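Pyruvate kinase (Toxoplasma gondii, PDB 3GG8) catalyses the last step of glycolysis, transferring the phosphoryl group of phosphoenolpyruvate to ADP to give pyruvate and ATP. Local coordinates at residues Arg95-Leu100 and His447-Arg452; Tyr132-Ile135 and Thr139-Ala142; Pro203-Lys208 and Arg237-Leu242; His492-Glu497 and Ser502-Val507. One frame throughout, in Å; residues are numbered along the deposited sequence. Where two conformers were deposited one is given.

Contact 1 (Arg95-Leu100 and His447-Arg452); sequences RLAILL and HLQVIR
Arg95, just before barrel strand 97-101, and Ala97, its first residue, run past the short 3-10 turn 448-450, the CA of Ala97 coming 6.4 Å from the CA of Gln449. Nearly all the cross-contact falls to Gln449. Its CG packs closely on the backbone oxygen of Arg95, with Gln449 CG 3.1 Å from Arg95 O, and the amide carbon follows, Gln449 CD lying 3.4 Å from the same oxygen. The chain bends at its second torsion (chi2 -59°), folding the amide back over that carbonyl; NE2 then bonds to Ile445 O in the helix just before the turn. Ala97 is small enough for the turn to come close, its CB resting 4.3 Å from Gln449 CB. The guanidinium group of Arg95 leads away. The contact joins the third strand of the (beta/alpha)8 barrel, at its N-terminal end, to the C-terminal alpha/beta domain, in the connection between helix 442-447 and strand 454-458. No hydrogen bond crosses between the two segments: the methylenes of Gln449 supply shape while its NE2 is bonded within its own domain. The segments thus meet by van der Waals contact, and Arg95 NH1 adds a polar link beside it, to Gln458 OE1 of strand 454-458.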
loop_
_atom_site.group_PDB
_atom_site.type_symbol
_atom_site.label_atom_id
_atom_site.label_comp_id
_atom_site.label_asym_id
_atom_site.label_seq_id
_atom_site.Cartn_x
_atom_site.Cartn_y
_atom_site.Cartn_z
ATOM N N ARG C 95 24.192 32.995 -8.681
ATOM C CA ARG C 95 23.116 33.781 -9.281
ATOM C C ARG C 95 22.100 34.131 -8.209
ATOM O O ARG C 95 20.935 33.729 -8.275
ATOM C CB ARG C 95 22.463 33.033 -10.434
ATOM C CG ARG C 95 23.415 32.733 -11.565
ATOM C CD ARG C 95 23.927 34.019 -12.198
ATOM N NE ARG C 95 24.728 33.767 -13.388
ATOM C CZ ARG C 95 24.210 33.413 -14.559
ATOM N NH1 ARG C 95 22.895 33.256 -14.680
ATOM N NH2 ARG C 95 25.004 33.201 -15.603
ATOM N N LEU C 96 22.578 34.875 -7.218
ATOM C CA LEU C 96 21.802 35.295 -6.069
ATOM C C LEU C 96 20.541 36.019 -6.511
ATOM O O LEU C 96 20.585 36.871 -7.404
ATOM C CB LEU C 96 22.642 36.259 -5.221
ATOM C CG LEU C 96 23.882 35.736 -4.509
ATOM C CD1 LEU C 96 24.708 36.908 -3.995
ATOM C CD2 LEU C 96 23.476 34.822 -3.358
ATOM N N ALA C 97 19.413 35.682 -5.894
ATOM C CA ALA C 97 18.185 36.428 -6.166
ATOM C C ALA C 97 18.081 37.571 -5.177
ATOM O O ALA C 97 18.629 37.507 -4.072
ATOM C CB ALA C 97 16.966 35.529 -6.087
ATOM N N ILE C 98 17.384 38.620 -5.597
ATOM C CA ILE C 98 17.139 39.798 -4.771
ATOM C C ILE C 98 15.638 39.904 -4.478
ATOM O O ILE C 98 14.811 39.869 -5.388
ATOM C CB ILE C 98 17.715 41.066 -5.440
ATOM C CG1 ILE C 98 19.234 40.901 -5.635
ATOM C CG2 ILE C 98 17.413 42.310 -4.609
ATOM C CD1 ILE C 98 19.880 42.014 -6.455
ATOM N N LEU C 99 15.314 39.950 -3.184
ATOM C CA LEU C 99 13.949 40.028 -2.685
ATOM C C LEU C 99 13.722 41.396 -2.012
ATOM O O LEU C 99 14.438 41.734 -1.067
ATOM C CB LEU C 99 13.722 38.857 -1.694
ATOM C CG LEU C 99 12.384 38.626 -0.958
ATOM C CD1 LEU C 99 11.946 37.158 -1.008
ATOM C CD2 LEU C 99 12.432 39.079 0.500
ATOM N N LEU C 100 12.764 42.192 -2.518
ATOM C CA LEU C 100 12.309 43.411 -1.831
ATOM C C LEU C 100 11.212 43.050 -0.814
ATOM O O LEU C 100 10.192 42.471 -1.181
ATOM C CB LEU C 100 11.770 44.422 -2.846
ATOM C CG LEU C 100 11.438 45.869 -2.464
ATOM C CD1 LEU C 100 11.221 46.679 -3.721
ATOM C CD2 LEU C 100 10.207 45.993 -1.568
ATOM N N HIS C 447 14.758 32.987 -10.028
ATOM C CA HIS C 447 13.563 32.516 -9.320
ATOM C C HIS C 447 13.772 31.156 -8.658
ATOM O O HIS C 447 13.194 30.853 -7.627
ATOM C CB HIS C 447 12.353 32.472 -10.259
ATOM C CG HIS C 447 11.896 33.821 -10.727
ATOM N ND1 HIS C 447 11.401 34.040 -11.996
ATOM C CD2 HIS C 447 11.860 35.021 -10.098
ATOM C CE1 HIS C 447 11.062 35.309 -12.123
ATOM N NE2 HIS C 447 11.337 35.929 -10.989
ATOM N N LEU C 448 14.636 30.357 -9.259
ATOM C CA LEU C 448 14.899 28.990 -8.827
ATOM C C LEU C 448 15.791 28.902 -7.595
ATOM O O LEU C 448 15.993 27.817 -7.053
ATOM C CB LEU C 448 15.531 28.215 -9.993
ATOM C CG LEU C 448 14.736 27.228 -10.862
ATOM C CD1 LEU C 448 13.218 27.262 -10.705
ATOM C CD2 LEU C 448 15.154 27.367 -12.313
ATOM N N GLN C 449 16.315 30.038 -7.147
ATOM C CA GLN C 449 17.229 30.063 -6.002
ATOM C C GLN C 449 16.457 29.849 -4.703
ATOM O O GLN C 449 17.034 29.745 -3.629
ATOM C CB GLN C 449 17.985 31.392 -5.951
ATOM C CG GLN C 449 18.832 31.668 -7.189
ATOM C CD GLN C 449 19.871 30.597 -7.439
ATOM O OE1 GLN C 449 20.611 30.196 -6.531
ATOM N NE2 GLN C 449 19.951 30.143 -8.683
ATOM N N VAL C 450 15.143 29.745 -4.855
ATOM C CA VAL C 450 14.192 29.669 -3.758
ATOM C C VAL C 450 13.582 28.241 -3.627
ATOM O O VAL C 450 12.748 27.980 -2.756
ATOM C CB VAL C 450 13.177 30.851 -3.978
ATOM C CG1 VAL C 450 11.781 30.419 -4.110
ATOM C CG2 VAL C 450 13.398 31.998 -2.978
ATOM N N ILE C 451 14.057 27.319 -4.475
ATOM C CA ILE C 451 13.542 25.945 -4.576
ATOM C C ILE C 451 14.513 24.940 -3.899
ATOM O O ILE C 451 15.653 24.795 -4.336
ATOM C CB ILE C 451 13.323 25.507 -6.082
ATOM C CG1 ILE C 451 12.520 26.540 -6.895
ATOM C CG2 ILE C 451 12.626 24.141 -6.179
ATOM C CD1 ILE C 451 11.153 26.918 -6.293
ATOM N N ARG C 452 14.052 24.247 -2.844
ATOM C CA ARG C 452 14.858 23.209 -2.198
ATOM C C ARG C 452 15.275 22.105 -3.180
ATOM O O ARG C 452 14.453 21.578 -3.919
ATOM C CB ARG C 452 14.132 22.584 -0.995
ATOM C CG ARG C 452 15.063 21.758 -0.123
ATOM C CD ARG C 452 14.419 20.587 0.605
ATOM N NE ARG C 452 13.718 21.012 1.794
ATOM C CZ ARG C 452 13.428 20.243 2.843
ATOM N NH1 ARG C 452 13.789 18.970 2.909
ATOM N NH2 ARG C 452 12.773 20.779 3.843
#

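Contact 2 (Tyr132-Ile135 and Thr139-Ala142); sequences YNLI and TTIA
Ala142 sets its methyl group into the curve of the loop 132-135, touching backbone and side chains alike. Ala142 CB lies 3.9 Å from Leu134 O and 4.0 Å from Tyr132 CA. The same methyl also meets two side-chain carbons, with Ala142 CB 4.2 Å from Tyr132 CD1 and 4.3 Å from Leu134 CB. Alanine suits the spot because its one methyl is already in contact with backbone and side-chain atoms of the loop. Two residues earlier in the strand, Leu134 crosses Thr140 at about a right angle and brings its CD1 to 3.9 Å from Thr140 OG1. The leucine reaches there because its CG is anti to the backbone N (chi1 -169°), and it also covers Val129. Strand 140-142 is an outermost strand, within this chain, of the mixed sheet in the B domain, the module that pyruvate kinases insert after the third barrel strand. The loop is the return connection that lets it run parallel to its neighbour, strand 125-129, to which Ile141 is held by backbone bonds with Lys127 and Val129. Tyr132 is anchored from outside, its OH bonding to Thr109 O and weakly to Arg190 NH1. Two aspartates shape the loop through side-chain to backbone bonds: Asp131 OD2 accepts from Asn133 N, while Asp137 OD2 accepts from Thr139 N and also from Thr140 N.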
loop_
_atom_site.group_PDB
_atom_site.type_symbol
_atom_site.label_atom_id
_atom_site.label_comp_id
_atom_site.label_asym_id
_atom_site.label_seq_id
_atom_site.Cartn_x
_atom_site.Cartn_y
_atom_site.Cartn_z
ATOM N N TYR C 132 -3.834 61.316 17.815
ATOM C CA TYR C 132 -2.426 60.953 17.853
ATOM C C TYR C 132 -1.534 62.089 18.351
ATOM O O TYR C 132 -0.357 61.871 18.616
ATOM C CB TYR C 132 -1.962 60.381 16.502
ATOM C CG TYR C 132 -0.720 59.493 16.609
ATOM C CD1 TYR C 132 -0.785 58.248 17.229
ATOM C CD2 TYR C 132 0.512 59.909 16.107
ATOM C CE1 TYR C 132 0.336 57.434 17.342
ATOM C CE2 TYR C 132 1.659 59.092 16.222
ATOM C CZ TYR C 132 1.552 57.860 16.842
ATOM O OH TYR C 132 2.659 57.040 16.959
ATOM N N ASN C 133 -2.117 63.279 18.512
ATOM C CA ASN C 133 -1.443 64.432 19.122
ATOM C C ASN C 133 -1.389 64.358 20.655
ATOM O O ASN C 133 -0.637 65.093 21.296
ATOM C CB ASN C 133 -2.146 65.740 18.721
ATOM C CG ASN C 133 -1.903 66.128 17.271
ATOM O OD1 ASN C 133 -0.969 65.647 16.621
ATOM N ND2 ASN C 133 -2.751 66.998 16.754
ATOM N N LEU C 134 -2.220 63.491 21.227
ATOM C CA LEU C 134 -2.339 63.324 22.674
ATOM C C LEU C 134 -1.019 62.810 23.235
ATOM O O LEU C 134 -0.520 61.761 22.821
ATOM C CB LEU C 134 -3.489 62.347 22.993
ATOM C CG LEU C 134 -4.112 62.070 24.378
ATOM C CD1 LEU C 134 -3.113 61.518 25.395
ATOM C CD2 LEU C 134 -4.872 63.275 24.928
ATOM N N ILE C 135 -0.457 63.572 24.168
ATOM C CA ILE C 135 0.751 63.174 24.888
ATOM C C ILE C 135 0.321 62.266 26.044
ATOM O O ILE C 135 -0.373 62.710 26.967
ATOM C CB ILE C 135 1.540 64.419 25.407
ATOM C CG1 ILE C 135 1.899 65.381 24.253
ATOM C CG2 ILE C 135 2.761 64.000 26.225
ATOM C CD1 ILE C 135 2.718 64.750 23.091
ATOM N N THR C 139 -2.409 56.453 32.491
ATOM C CA THR C 139 -3.838 56.158 32.357
ATOM C C THR C 139 -4.365 56.154 30.906
ATOM O O THR C 139 -5.224 55.333 30.566
ATOM C CB THR C 139 -4.689 57.143 33.173
ATOM O OG1 THR C 139 -4.892 58.349 32.421
ATOM C CG2 THR C 139 -4.026 57.459 34.529
ATOM N N THR C 140 -3.884 57.087 30.078
ATOM C CA THR C 140 -4.342 57.212 28.686
ATOM C C THR C 140 -3.195 57.343 27.676
ATOM O O THR C 140 -2.256 58.100 27.893
ATOM C CB THR C 140 -5.429 58.341 28.504
ATOM O OG1 THR C 140 -5.331 58.937 27.200
ATOM C CG2 THR C 140 -5.317 59.431 29.553
ATOM N N ILE C 141 -3.276 56.586 26.582
ATOM C CA ILE C 141 -2.295 56.667 25.493
ATOM C C ILE C 141 -2.956 56.831 24.116
ATOM O O ILE C 141 -4.159 56.588 23.965
ATOM C CB ILE C 141 -1.282 55.452 25.491
ATOM C CG1 ILE C 141 -1.960 54.129 25.132
ATOM C CG2 ILE C 141 -0.533 55.342 26.831
ATOM C CD1 ILE C 141 -0.960 53.021 24.748
ATOM N N ALA C 142 -2.165 57.234 23.121
ATOM C CA ALA C 142 -2.641 57.393 21.742
ATOM C C ALA C 142 -2.201 56.233 20.858
ATOM O O ALA C 142 -1.178 55.599 21.121
ATOM C CB ALA C 142 -2.158 58.692 21.171
#

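Contact 3 (Pro203-Lys208 and Arg237-Leu242); sequences PVIGEK and RYIRGL
Tyr238 meets Ile205 with the edge of its ring, the isoleucine CB lying near the ring plane, 3.9 Å from Tyr238 CE2. The phenol is carried out from its helix with CG trans to the backbone N (chi1 178°), and its far end gains a polar link: a water stands 2.7 Å from Tyr238 OH and donates to Ile205 O at 2.9 Å. Tyrosine thus serves twice here, with an apolar edge for the isoleucine and a hydroxyl for the water-mediated bridge. Ile205 is the centre of the contact. Its CG1 packs 3.7 Å from Ile239 CG1, the two side chains crossing at about a right angle, and its CG2 touches Tyr238 CE2 and Leu242, where Ile205 CG2 to Leu242 CD2 is 4.0 Å. The branched CB lets one residue press on three helix residues, two of them, Tyr238 and Leu242, one turn apart. In the (beta/alpha)8 barrel, helices 207-217 and 233-243 are successive outer helices, the first leading into strand 224-227 and the second following it; this contact ties the entry of the first to the flank of the second. Gly206 occupies the N-cap of helix 207-217, and its N bonds to Asp209 OD2, three residues on; glycine has no side chain to return the bond. Behind the apolar cluster, Ile205 also touches Ile213, and Ile239 rests on Ile252 of strand 251-256.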
loop_
_atom_site.group_PDB
_atom_site.type_symbol
_atom_site.label_atom_id
_atom_site.label_comp_id
_atom_site.label_asym_id
_atom_site.label_seq_id
_atom_site.Cartn_x
_atom_site.Cartn_y
_atom_site.Cartn_z
ATOM N N PRO C 203 -4.310 49.894 4.152
ATOM C CA PRO C 203 -3.796 49.357 2.900
ATOM C C PRO C 203 -2.520 48.555 3.110
ATOM O O PRO C 203 -1.582 49.023 3.754
ATOM C CB PRO C 203 -3.519 50.618 2.053
ATOM C CG PRO C 203 -3.506 51.756 2.990
ATOM C CD PRO C 203 -4.454 51.366 4.093
ATOM N N VAL C 204 -2.518 47.340 2.582
ATOM C CA VAL C 204 -1.383 46.452 2.639
ATOM C C VAL C 204 -0.242 47.022 1.806
ATOM O O VAL C 204 0.904 46.999 2.232
ATOM C CB VAL C 204 -1.786 45.000 2.246
ATOM C CG1 VAL C 204 -0.546 44.120 1.982
ATOM C CG2 VAL C 204 -2.637 44.374 3.367
ATOM N N ILE C 205 -0.565 47.577 0.643
ATOM C CA ILE C 205 0.424 48.239 -0.188
ATOM C C ILE C 205 -0.019 49.701 -0.252
ATOM O O ILE C 205 -0.872 50.052 -1.069
ATOM C CB ILE C 205 0.516 47.586 -1.622
ATOM C CG1 ILE C 205 0.931 46.105 -1.563
ATOM C CG2 ILE C 205 1.446 48.358 -2.546
ATOM C CD1 ILE C 205 2.358 45.798 -1.007
ATOM N N GLY C 206 0.552 50.535 0.626
ATOM C CA GLY C 206 0.310 51.977 0.632
ATOM C C GLY C 206 1.048 52.696 -0.489
ATOM O O GLY C 206 1.627 52.051 -1.361
ATOM N N GLU C 207 1.027 54.027 -0.486
ATOM C CA GLU C 207 1.725 54.793 -1.527
ATOM C C GLU C 207 3.242 54.600 -1.474
ATOM O O GLU C 207 3.912 54.548 -2.512
ATOM C CB GLU C 207 1.400 56.288 -1.431
ATOM C CG GLU C 207 0.183 56.745 -2.241
ATOM C CD GLU C 207 0.286 56.412 -3.741
ATOM O OE1 GLU C 207 1.411 56.348 -4.305
ATOM O OE2 GLU C 207 -0.778 56.208 -4.349
ATOM N N LYS C 208 3.780 54.524 -0.261
ATOM C CA LYS C 208 5.208 54.256 -0.077
ATOM C C LYS C 208 5.607 52.901 -0.650
ATOM O O LYS C 208 6.572 52.808 -1.408
ATOM C CB LYS C 208 5.603 54.331 1.387
ATOM C CG LYS C 208 7.075 53.987 1.630
ATOM C CD LYS C 208 7.266 53.348 2.996
ATOM C CE LYS C 208 8.406 52.330 3.013
ATOM N NZ LYS C 208 9.590 52.705 2.242
ATOM N N ARG C 237 -3.448 40.091 -6.056
ATOM C CA ARG C 237 -3.934 40.535 -7.372
ATOM C C ARG C 237 -3.568 41.998 -7.628
ATOM O O ARG C 237 -3.261 42.395 -8.763
ATOM C CB ARG C 237 -5.460 40.329 -7.504
ATOM C CG ARG C 237 -5.877 38.859 -7.578
ATOM C CD ARG C 237 -7.348 38.647 -7.914
ATOM N NE ARG C 237 -8.199 38.651 -6.725
ATOM C CZ ARG C 237 -8.416 37.600 -5.926
ATOM N NH1 ARG C 237 -7.851 36.424 -6.160
ATOM N NH2 ARG C 237 -9.204 37.728 -4.876
ATOM N N TYR C 238 -3.605 42.788 -6.562
ATOM C CA TYR C 238 -3.280 44.203 -6.631
ATOM C C TYR C 238 -1.817 44.434 -6.991
ATOM O O TYR C 238 -1.522 45.230 -7.886
ATOM C CB TYR C 238 -3.655 44.923 -5.323
ATOM C CG TYR C 238 -3.275 46.376 -5.353
ATOM C CD1 TYR C 238 -3.857 47.248 -6.273
ATOM C CD2 TYR C 238 -2.307 46.874 -4.494
ATOM C CE1 TYR C 238 -3.486 48.591 -6.323
ATOM C CE2 TYR C 238 -1.932 48.204 -4.532
ATOM C CZ TYR C 238 -2.513 49.056 -5.444
ATOM O OH TYR C 238 -2.131 50.378 -5.477
ATOM N N ILE C 239 -0.906 43.721 -6.311
ATOM C CA ILE C 239 0.514 43.796 -6.651
ATOM C C ILE C 239 0.806 43.325 -8.092
ATOM O O ILE C 239 1.588 43.966 -8.806
ATOM C CB ILE C 239 1.404 43.040 -5.660
ATOM C CG1 ILE C 239 1.187 43.569 -4.241
ATOM C CG2 ILE C 239 2.880 43.182 -6.074
ATOM C CD1 ILE C 239 1.423 42.563 -3.163
ATOM N N ARG C 240 0.173 42.224 -8.511
ATOM C CA ARG C 240 0.369 41.703 -9.860
ATOM C C ARG C 240 -0.034 42.703 -10.948
ATOM O O ARG C 240 0.665 42.841 -11.956
ATOM C CB ARG C 240 -0.365 40.379 -10.050
ATOM C CG ARG C 240 -0.100 39.733 -11.394
ATOM C CD ARG C 240 -0.432 38.264 -11.378
ATOM N NE ARG C 240 0.526 37.482 -10.600
ATOM C CZ ARG C 240 0.224 36.814 -9.494
ATOM N NH1 ARG C 240 1.164 36.118 -8.867
ATOM N NH2 ARG C 240 -1.025 36.836 -9.024
ATOM N N GLY C 241 -1.141 43.409 -10.745
ATOM C CA GLY C 241 -1.579 44.420 -11.705
ATOM C C GLY C 241 -0.680 45.640 -11.662
ATOM O O GLY C 241 -0.426 46.285 -12.686
ATOM N N LEU C 242 -0.209 45.957 -10.458
ATOM C CA LEU C 242 0.764 47.025 -10.233
ATOM C C LEU C 242 2.045 46.749 -11.004
ATOM O O LEU C 242 2.547 47.629 -11.699
ATOM C CB LEU C 242 1.081 47.111 -8.749
ATOM C CG LEU C 242 1.262 48.416 -8.004
ATOM C CD1 LEU C 242 0.064 49.346 -8.255
ATOM C CD2 LEU C 242 1.423 48.095 -6.520
HETATM O O HOH W 1 -1.210 51.826 -3.336
#

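Contact 4 (His492-Glu497 and Ser502-Val507); sequences HGMKEE and SNLLKV
His492, Met494, Ser502 and Leu504 all project from one face of a beta hairpin whose strands run antiparallel at 167°. Leu504 sits opposite His492, its CB 4.1 Å from His492 CB, while the imidazole leads away from the neighbouring strand. That ring is covered on one face by Met494 CG, 3.3 Å above its plane and displaced toward the rim, and its ND1 makes a weak bond to Gly493 O. The long, extended thioether then reaches along the face until Met494 CE lies 4.3 Å from Leu504 CB. Between the strands, His492 and Leu504 exchange two backbone bonds, Leu504 N to His492 O being 2.9 Å; Met494 and Ser502 do the same, Met494 N reaching Ser502 O at 2.9 Å almost in line with the carbonyl bond (178°). On the other face, Gly493 suits its place because Glu496 CG lies close to where a CB would point, and Asn503 OD1 comes 3.5 Å from Gly493 CA. Strand 502-509 pairs antiparallel with a strand of the second subunit, continuing the sheet across the interface, where Leu504 packs on Leu504 of that subunit. Ser502 OG is buried with no partner in the model; across these strands the hydrogen bonds are all between backbone atoms, with apolar contacts of Met494 and Leu504 added.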
loop_
_atom_site.group_PDB
_atom_site.type_symbol
_atom_site.label_atom_id
_atom_site.label_comp_id
_atom_site.label_asym_id
_atom_site.label_seq_id
_atom_site.Cartn_x
_atom_site.Cartn_y
_atom_site.Cartn_z
ATOM N N HIS C 492 12.949 17.228 -19.981
ATOM C CA HIS C 492 12.705 18.436 -20.733
ATOM C C HIS C 492 11.211 18.653 -20.865
ATOM O O HIS C 492 10.524 17.921 -21.567
ATOM C CB HIS C 492 13.372 18.385 -22.111
ATOM C CG HIS C 492 13.488 19.722 -22.776
ATOM N ND1 HIS C 492 12.579 20.740 -22.577
ATOM C CD2 HIS C 492 14.409 20.211 -23.641
ATOM C CE1 HIS C 492 12.937 21.799 -23.282
ATOM N NE2 HIS C 492 14.044 21.504 -23.937
ATOM N N GLY C 493 10.714 19.650 -20.149
ATOM C CA GLY C 493 9.393 20.217 -20.425
ATOM C C GLY C 493 9.514 21.207 -21.579
ATOM O O GLY C 493 10.328 22.138 -21.528
ATOM N N MET C 494 8.723 20.991 -22.628
ATOM C CA MET C 494 8.722 21.875 -23.795
ATOM C C MET C 494 7.381 22.592 -23.893
ATOM O O MET C 494 6.335 21.993 -23.629
ATOM C CB MET C 494 9.023 21.095 -25.079
ATOM C CG MET C 494 10.212 20.143 -24.958
ATOM S SD MET C 494 10.716 19.410 -26.532
ATOM C CE MET C 494 11.763 18.057 -25.979
ATOM N N LYS C 495 7.429 23.873 -24.268
ATOM C CA LYS C 495 6.255 24.764 -24.262
ATOM C C LYS C 495 5.510 24.650 -22.923
ATOM O O LYS C 495 4.288 24.431 -22.883
ATOM C CB LYS C 495 5.323 24.461 -25.447
ATOM C CG LYS C 495 5.922 24.715 -26.829
ATOM C CD LYS C 495 4.962 24.262 -27.918
ATOM C CE LYS C 495 5.520 24.526 -29.306
ATOM N NZ LYS C 495 4.516 24.212 -30.366
ATOM N N GLU C 496 6.273 24.810 -21.837
ATOM C CA GLU C 496 5.859 24.463 -20.467
ATOM C C GLU C 496 4.448 24.889 -20.051
ATOM O O GLU C 496 3.698 24.086 -19.488
ATOM C CB GLU C 496 6.895 24.960 -19.451
ATOM C CG GLU C 496 8.035 23.979 -19.238
ATOM C CD GLU C 496 9.318 24.641 -18.775
ATOM O OE1 GLU C 496 9.835 24.254 -17.711
ATOM O OE2 GLU C 496 9.820 25.535 -19.478
ATOM N N GLU C 497 4.082 26.132 -20.338
ATOM C CA GLU C 497 2.806 26.660 -19.864
ATOM C C GLU C 497 1.866 27.098 -21.003
ATOM O O GLU C 497 0.914 27.859 -20.788
ATOM C CB GLU C 497 3.056 27.784 -18.851
ATOM C CG GLU C 497 3.770 27.301 -17.582
ATOM C CD GLU C 497 4.373 28.423 -16.750
ATOM O OE1 GLU C 497 3.879 29.576 -16.812
ATOM O OE2 GLU C 497 5.347 28.138 -16.020
ATOM N N SER C 502 4.645 19.254 -24.293
ATOM C CA SER C 502 5.290 18.011 -24.696
ATOM C C SER C 502 6.423 17.794 -23.704
ATOM O O SER C 502 7.134 18.738 -23.363
ATOM C CB SER C 502 5.838 18.137 -26.116
ATOM O OG SER C 502 6.997 17.343 -26.276
ATOM N N ASN C 503 6.577 16.567 -23.218
ATOM C CA ASN C 503 7.456 16.314 -22.083
ATOM C C ASN C 503 8.325 15.072 -22.227
ATOM O O ASN C 503 7.824 13.981 -22.477
ATOM C CB ASN C 503 6.634 16.226 -20.797
ATOM C CG ASN C 503 6.212 17.579 -20.285
ATOM O OD1 ASN C 503 6.848 18.126 -19.386
ATOM N ND2 ASN C 503 5.150 18.145 -20.866
ATOM N N LEU C 504 9.625 15.255 -22.029
ATOM C CA LEU C 504 10.623 14.230 -22.298
ATOM C C LEU C 504 11.277 13.740 -21.018
ATOM O O LEU C 504 11.415 14.476 -20.052
ATOM C CB LEU C 504 11.700 14.796 -23.227
ATOM C CG LEU C 504 12.933 13.951 -23.568
ATOM C CD1 LEU C 504 12.614 12.864 -24.618
ATOM C CD2 LEU C 504 14.087 14.844 -24.048
ATOM N N LEU C 505 11.686 12.483 -21.026
ATOM C CA LEU C 505 12.477 11.939 -19.946
ATOM C C LEU C 505 13.487 11.024 -20.598
ATOM O O LEU C 505 13.126 10.070 -21.269
ATOM C CB LEU C 505 11.589 11.188 -18.950
ATOM C CG LEU C 505 12.135 10.448 -17.714
ATOM C CD1 LEU C 505 10.960 10.053 -16.849
ATOM C CD2 LEU C 505 12.918 9.213 -18.072
ATOM N N LYS C 506 14.760 11.342 -20.415
ATOM C CA LYS C 506 15.845 10.537 -20.948
ATOM C C LYS C 506 16.679 9.965 -19.816
ATOM O O LYS C 506 16.947 10.639 -18.833
ATOM C CB LYS C 506 16.754 11.396 -21.813
ATOM C CG LYS C 506 16.324 11.546 -23.226
ATOM C CD LYS C 506 17.542 11.637 -24.131
ATOM C CE LYS C 506 17.211 12.364 -25.439
ATOM N NZ LYS C 506 18.240 12.162 -26.507
ATOM N N VAL C 507 17.116 8.720 -19.966
ATOM C CA VAL C 507 18.112 8.180 -19.055
ATOM C C VAL C 507 19.375 7.941 -19.862
ATOM O O VAL C 507 19.355 7.283 -20.902
ATOM C CB VAL C 507 17.650 6.903 -18.315
ATOM C CG1 VAL C 507 18.695 6.492 -17.275
ATOM C CG2 VAL C 507 16.301 7.125 -17.643
#

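Overall arrangement
The four contacts sample the three domains of the subunit. Contact 2 is in the B domain, contact 3 on the outside of the barrel, contact 1 at the junction of barrel and C-terminal domain, and contact 4 in that last domain, at a subunit interface. Contacts 2 and 4 are farthest apart, about 63 Å between centres, on opposite sides of the chain's centre. Contacts 1 and 3 are about 22 Å apart by centres, contacts 1 and 4 about 23 Å. Along the sequence, contacts 2 and 3 fall inside the loop closed by contact 1. In pyruvate kinases the active site lies between barrel and B domain; contact 1, at the strands' N-terminal end, faces away from it.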